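Local atomic coordinates of transcriptional regulator, Crp/Fnr family (PDB entry 3DV8), a protein that probably regulates transcription as a dimeric member of the Crp/Fnr family, coupling a cyclic nucleotide-binding-type sensor domain to a helix-turn-helix DNA-binding domain. Residues G46-L60 and E92-I106. Residues are numbered along the deposited sequence; the frame is centred on the assembly and turned at random.
Sequences GLLLVKSGQLRTYIL and EVTIEAEKDTDLWII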
loop_
_atom_site.group_PDB
_atom_site.type_symbol
_atom_site.label_atom_id
_atom_site.label_comp_id
_atom_site.label_asym_id
_atom_site.label_seq_id
_atom_site.Cartn_x
_atom_site.Cartn_y
_atom_site.Cartn_z
ATOM N N GLY A 46 15.128 6.878 -12.985
ATOM C CA GLY A 46 15.615 5.502 -12.861
ATOM C C GLY A 46 15.638 5.029 -11.427
ATOM O O GLY A 46 15.138 5.725 -10.539
ATOM N N LEU A 47 16.200 3.839 -11.211
ATOM C CA LEU A 47 16.349 3.290 -9.857
ATOM C C LEU A 47 17.487 4.044 -9.185
ATOM O O LEU A 47 18.488 4.329 -9.837
ATOM C CB LEU A 47 16.627 1.779 -9.843
ATOM C CG LEU A 47 15.431 0.871 -10.167
ATOM C CD1 LEU A 47 15.030 0.880 -11.648
ATOM C CD2 LEU A 47 15.753 -0.532 -9.733
ATOM N N LEU A 48 17.313 4.382 -7.904
ATOM C CA LEU A 48 18.306 5.137 -7.130
ATOM C C LEU A 48 18.898 4.227 -6.059
ATOM O O LEU A 48 18.148 3.597 -5.325
ATOM C CB LEU A 48 17.688 6.380 -6.455
ATOM C CG LEU A 48 16.756 7.269 -7.286
ATOM C CD1 LEU A 48 16.110 8.341 -6.428
ATOM C CD2 LEU A 48 17.474 7.882 -8.473
ATOM N N LEU A 49 20.230 4.142 -5.999
ATOM C CA LEU A 49 20.950 3.397 -4.959
ATOM C C LEU A 49 21.551 4.486 -4.066
ATOM O O LEU A 49 22.374 5.296 -4.521
ATOM C CB LEU A 49 22.036 2.492 -5.555
ATOM C CG LEU A 49 22.820 1.594 -4.583
ATOM C CD1 LEU A 49 21.906 0.616 -3.832
ATOM C CD2 LEU A 49 23.935 0.821 -5.308
ATOM N N VAL A 50 21.104 4.532 -2.817
ATOM C CA VAL A 50 21.572 5.528 -1.860
ATOM C C VAL A 50 22.930 5.088 -1.307
ATOM O O VAL A 50 23.003 4.141 -0.529
ATOM C CB VAL A 50 20.530 5.741 -0.709
ATOM C CG1 VAL A 50 21.055 6.713 0.355
ATOM C CG2 VAL A 50 19.185 6.234 -1.273
ATOM N N LYS A 51 24.006 5.742 -1.750
ATOM C CA LYS A 51 25.350 5.490 -1.203
ATOM C C LYS A 51 25.386 6.019 0.236
ATOM O O LYS A 51 25.818 5.313 1.152
ATOM C CB LYS A 51 26.457 6.169 -2.021
ATOM C CG LYS A 51 27.884 5.816 -1.541
ATOM C CD LYS A 51 28.953 6.718 -2.144
ATOM C CE LYS A 51 30.306 6.471 -1.492
ATOM N NZ LYS A 51 31.342 7.412 -1.994
ATOM N N SER A 52 24.933 7.265 0.408
ATOM C CA SER A 52 24.931 7.928 1.708
ATOM C C SER A 52 23.927 9.079 1.743
ATOM O O SER A 52 24.033 9.998 0.940
ATOM C CB SER A 52 26.341 8.449 2.000
ATOM O OG SER A 52 26.398 9.153 3.219
ATOM N N GLY A 53 22.965 9.020 2.664
ATOM C CA GLY A 53 21.943 10.062 2.806
ATOM C C GLY A 53 20.573 9.574 3.260
ATOM O O GLY A 53 20.437 8.484 3.836
ATOM N N GLN A 54 19.561 10.397 2.986
ATOM C CA GLN A 54 18.194 10.138 3.418
ATOM C C GLN A 54 17.177 10.735 2.429
ATOM O O GLN A 54 17.223 11.938 2.147
ATOM C CB GLN A 54 18.003 10.709 4.824
ATOM C CG GLN A 54 16.680 10.336 5.508
ATOM C CD GLN A 54 16.569 10.919 6.912
ATOM O OE1 GLN A 54 17.498 10.827 7.716
ATOM N NE2 GLN A 54 15.428 11.510 7.211
ATOM N N LEU A 55 16.307 9.867 1.889
ATOM C CA LEU A 55 15.243 10.237 0.946
ATOM C C LEU A 55 13.889 9.997 1.597
ATOM O O LEU A 55 13.741 9.124 2.466
ATOM C CB LEU A 55 15.332 9.440 -0.358
ATOM C CG LEU A 55 16.620 9.553 -1.184
ATOM C CD1 LEU A 55 16.500 8.683 -2.445
ATOM C CD2 LEU A 55 16.949 11.013 -1.552
ATOM N N ARG A 56 12.907 10.771 1.152
ATOM C CA ARG A 56 11.558 10.715 1.673
ATOM C C ARG A 56 10.533 10.589 0.535
ATOM O O ARG A 56 10.401 11.518 -0.277
ATOM C CB ARG A 56 11.317 12.004 2.438
ATOM C CG ARG A 56 9.971 12.115 3.125
ATOM C CD ARG A 56 9.431 13.524 3.038
ATOM N NE ARG A 56 8.048 13.586 3.507
ATOM C CZ ARG A 56 7.220 14.610 3.327
ATOM N NH1 ARG A 56 7.581 15.667 2.613
ATOM N NH2 ARG A 56 5.989 14.530 3.818
ATOM N N THR A 57 9.816 9.453 0.496
ATOM C CA THR A 57 8.742 9.214 -0.470
ATOM C C THR A 57 7.436 9.628 0.197
ATOM O O THR A 57 7.127 9.166 1.280
ATOM C CB THR A 57 8.687 7.765 -0.926
ATOM O OG1 THR A 57 9.918 7.462 -1.579
ATOM C CG2 THR A 57 7.521 7.531 -1.910
ATOM N N TYR A 58 6.696 10.524 -0.451
ATOM C CA TYR A 58 5.426 11.025 0.064
ATOM C C TYR A 58 4.412 11.311 -1.043
ATOM O O TYR A 58 4.735 11.267 -2.247
ATOM C CB TYR A 58 5.665 12.277 0.922
ATOM C CG TYR A 58 6.192 13.524 0.210
ATOM C CD1 TYR A 58 7.524 13.603 -0.239
ATOM C CD2 TYR A 58 5.381 14.658 0.053
ATOM C CE1 TYR A 58 8.022 14.767 -0.865
ATOM C CE2 TYR A 58 5.862 15.817 -0.573
ATOM C CZ TYR A 58 7.185 15.868 -1.025
ATOM O OH TYR A 58 7.645 17.010 -1.637
ATOM N N ILE A 59 3.179 11.570 -0.614
ATOM C CA ILE A 59 2.092 11.907 -1.520
ATOM C C ILE A 59 1.519 13.250 -1.102
ATOM O O ILE A 59 1.566 13.606 0.069
ATOM C CB ILE A 59 1.027 10.778 -1.624
ATOM C CG1 ILE A 59 0.357 10.467 -0.272
ATOM C CG2 ILE A 59 1.680 9.529 -2.215
ATOM C CD1 ILE A 59 -0.766 9.447 -0.372
ATOM N N LEU A 60 1.006 13.982 -2.085
ATOM C CA LEU A 60 0.436 15.310 -1.914
ATOM C C LEU A 60 -1.024 15.299 -2.340
ATOM O O LEU A 60 -1.345 14.766 -3.403
ATOM C CB LEU A 60 1.204 16.327 -2.783
ATOM C CG LEU A 60 2.415 17.057 -2.199
ATOM C CD1 LEU A 60 3.342 17.529 -3.302
ATOM C CD2 LEU A 60 1.958 18.236 -1.335
ATOM N N GLU A 92 0.989 8.120 -8.221
ATOM C CA GLU A 92 2.178 8.954 -8.252
ATOM C C GLU A 92 2.641 9.316 -6.836
ATOM O O GLU A 92 1.838 9.415 -5.904
ATOM C CB GLU A 92 2.056 10.143 -9.230
ATOM C CG GLU A 92 0.674 10.719 -9.453
ATOM C CD GLU A 92 0.638 11.866 -10.450
ATOM O OE1 GLU A 92 1.650 12.157 -11.127
ATOM O OE2 GLU A 92 -0.441 12.486 -10.544
ATOM N N VAL A 93 3.960 9.418 -6.690
ATOM C CA VAL A 93 4.617 9.745 -5.430
ATOM C C VAL A 93 5.672 10.813 -5.687
ATOM O O VAL A 93 6.169 10.936 -6.815
ATOM C CB VAL A 93 5.296 8.488 -4.785
ATOM C CG1 VAL A 93 4.261 7.393 -4.505
ATOM C CG2 VAL A 93 6.439 7.945 -5.656
ATOM N N THR A 94 5.985 11.588 -4.647
ATOM C CA THR A 94 7.043 12.593 -4.688
ATOM C C THR A 94 8.181 12.072 -3.795
ATOM O O THR A 94 7.934 11.617 -2.673
ATOM C CB THR A 94 6.534 13.986 -4.267
ATOM O OG1 THR A 94 5.498 14.384 -5.173
ATOM C CG2 THR A 94 7.659 15.036 -4.306
ATOM N N ILE A 95 9.409 12.103 -4.324
ATOM C CA ILE A 95 10.609 11.654 -3.606
ATOM C C ILE A 95 11.555 12.849 -3.519
ATOM O O ILE A 95 11.823 13.502 -4.544
ATOM C CB ILE A 95 11.322 10.463 -4.292
ATOM C CG1 ILE A 95 10.320 9.342 -4.645
ATOM C CG2 ILE A 95 12.414 9.920 -3.378
ATOM C CD1 ILE A 95 10.887 8.252 -5.520
ATOM N N GLU A 96 12.030 13.143 -2.304
ATOM C CA GLU A 96 12.949 14.260 -2.073
ATOM C C GLU A 96 14.032 13.919 -1.049
ATOM O O GLU A 96 13.834 13.030 -0.214
ATOM C CB GLU A 96 12.162 15.495 -1.620
ATOM C CG GLU A 96 11.550 15.383 -0.218
ATOM C CD GLU A 96 10.719 16.584 0.196
ATOM O OE1 GLU A 96 10.294 17.381 -0.668
ATOM O OE2 GLU A 96 10.477 16.713 1.411
ATOM N N ALA A 97 15.144 14.657 -1.104
ATOM C CA ALA A 97 16.275 14.478 -0.177
ATOM C C ALA A 97 16.020 15.211 1.149
ATOM O O ALA A 97 15.880 16.438 1.159
ATOM C CB ALA A 97 17.584 14.990 -0.818
ATOM N N GLU A 98 15.953 14.465 2.251
ATOM C CA GLU A 98 15.818 15.056 3.605
ATOM C C GLU A 98 17.143 15.535 4.194
ATOM O O GLU A 98 17.146 16.363 5.105
ATOM C CB GLU A 98 15.156 14.094 4.583
ATOM C CG GLU A 98 13.693 13.988 4.387
ATOM C CD GLU A 98 13.055 13.167 5.471
ATOM O OE1 GLU A 98 13.440 11.980 5.639
ATOM O OE2 GLU A 98 12.158 13.721 6.136
ATOM N N LYS A 99 18.237 14.934 3.739
ATOM C CA LYS A 99 19.602 15.343 4.062
ATOM C C LYS A 99 20.343 15.308 2.739
ATOM O O LYS A 99 19.802 14.771 1.752
ATOM C CB LYS A 99 20.229 14.378 5.059
ATOM C CG LYS A 99 19.535 14.381 6.422
ATOM C CD LYS A 99 20.261 13.458 7.392
ATOM C CE LYS A 99 19.744 13.604 8.808
ATOM N NZ LYS A 99 18.380 13.101 8.938
ATOM N N ASP A 100 21.540 15.906 2.693
ATOM C CA ASP A 100 22.379 15.880 1.476
ATOM C C ASP A 100 22.667 14.423 1.168
ATOM O O ASP A 100 23.142 13.711 2.049
ATOM C CB ASP A 100 23.702 16.628 1.662
ATOM C CG ASP A 100 23.536 18.132 1.730
ATOM O OD1 ASP A 100 22.399 18.649 1.670
ATOM O OD2 ASP A 100 24.578 18.805 1.846
ATOM N N THR A 101 22.371 13.988 -0.055
ATOM C CA THR A 101 22.480 12.576 -0.418
ATOM C C THR A 101 23.321 12.293 -1.667
ATOM O O THR A 101 23.193 12.983 -2.679
ATOM C CB THR A 101 21.068 11.977 -0.596
ATOM O OG1 THR A 101 20.288 12.267 0.573
ATOM C CG2 THR A 101 21.131 10.466 -0.799
ATOM N N ASP A 102 24.182 11.279 -1.560
ATOM C CA ASP A 102 24.997 10.775 -2.669
ATOM C C ASP A 102 24.278 9.547 -3.222
ATOM O O ASP A 102 24.121 8.551 -2.512
ATOM C CB ASP A 102 26.400 10.389 -2.195
ATOM C CG ASP A 102 27.214 11.582 -1.776
ATOM O OD1 ASP A 102 27.239 12.577 -2.532
ATOM O OD2 ASP A 102 27.857 11.512 -0.708
ATOM N N LEU A 103 23.843 9.647 -4.483
ATOM C CA LEU A 103 23.103 8.598 -5.185
ATOM C C LEU A 103 23.834 8.117 -6.433
ATOM O O LEU A 103 24.672 8.820 -6.996
ATOM C CB LEU A 103 21.745 9.127 -5.696
ATOM C CG LEU A 103 20.627 9.651 -4.805
ATOM C CD1 LEU A 103 21.062 10.872 -4.027
ATOM C CD2 LEU A 103 19.442 10.023 -5.687
ATOM N N TRP A 104 23.488 6.896 -6.825
ATOM C CA TRP A 104 23.813 6.336 -8.127
ATOM C C TRP A 104 22.442 6.138 -8.763
ATOM O O TRP A 104 21.491 5.749 -8.064
ATOM C CB TRP A 104 24.493 4.977 -8.048
ATOM C CG TRP A 104 25.892 5.007 -7.634
ATOM C CD1 TRP A 104 26.932 5.507 -8.341
ATOM C CD2 TRP A 104 26.439 4.448 -6.440
ATOM N NE1 TRP A 104 28.104 5.324 -7.649
ATOM C CE2 TRP A 104 27.830 4.672 -6.477
ATOM C CE3 TRP A 104 25.885 3.785 -5.331
ATOM C CZ2 TRP A 104 28.689 4.260 -5.442
ATOM C CZ3 TRP A 104 26.740 3.373 -4.295
ATOM C CH2 TRP A 104 28.127 3.614 -4.363
ATOM N N ILE A 105 22.340 6.417 -10.062
ATOM C CA ILE A 105 21.108 6.207 -10.819
ATOM C C ILE A 105 21.373 5.176 -11.928
ATOM O O ILE A 105 22.326 5.318 -12.690
ATOM C CB ILE A 105 20.563 7.504 -11.452
ATOM C CG1 ILE A 105 20.543 8.662 -10.437
ATOM C CG2 ILE A 105 19.157 7.244 -12.032
ATOM C CD1 ILE A 105 19.927 9.947 -10.982
ATOM N N ILE A 106 20.564 4.118 -11.966
ATOM C CA ILE A 106 20.588 3.132 -13.041
ATOM C C ILE A 106 19.440 3.619 -13.929
ATOM O O ILE A 106 18.297 3.589 -13.474
ATOM C CB ILE A 106 20.292 1.689 -12.553
ATOM C CG1 ILE A 106 21.308 1.241 -11.498
ATOM C CG2 ILE A 106 20.294 0.711 -13.744
ATOM C CD1 ILE A 106 20.984 -0.113 -10.900
HETATM O O HOH W 1 30.158 9.903 -1.924
HETATM O O HOH W 2 1.410 12.440 -4.857
#
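Gln-54 meets Glu-98 and Lys-99 where two antiparallel strand pairs of a cupin-type jelly roll, the cyclic nucleotide-binding fold, join at a corner. Strand 46-50 pairs with 101-106 in one sheet and 55-60 with 94-97 in the other. At the bend lies a classic beta bulge: Lys-51 N and Ser-52 N both donate to Asp-102 O.

From CB of Gln-54, CG is anti to the backbone N (chi1 -171°) and the chain stays extended to CD (chi2 179°). Gln-54 CG passes 3.6 Å from Glu-98 OE1, and Gln-54 CD lies between that oxygen and Lys-99 NZ, 3.5 Å from each. Gln-54 NE2 then donates to Glu-98 OE1 at 2.6 Å; the acceptor sits in the amide plane, whereas the amide approaches from above the carboxylate plane. Gln-54 OE1 takes Lys-99 NZ at 2.7 Å, the ammonium standing 44° out of the amide plane. Both amide ends are thus engaged, which fixes the amide's rotation. Arg-71 and Glu-163 form salt bridges with Glu-98 and Lys-99, respectively. A leucine here would probably leave Glu-98 OE1 without its amide donor and Lys-99 NZ without its carbonyl acceptor.

Farther along, Tyr-58 is sandwiched: Thr-94 CB lies over one ring face, 3.9 Å from the centroid, and Arg-56 NH1 lies over the opposite face. That guanidinium also reaches Glu-96 in a long salt bridge and is held by Thr-68 and Glu-66. On the other strand pair, Leu-49 CD2 touches Trp-104 CE3 at 3.5 Å, while Lys-51 CG packs 3.6 Å from Trp-104 CH2.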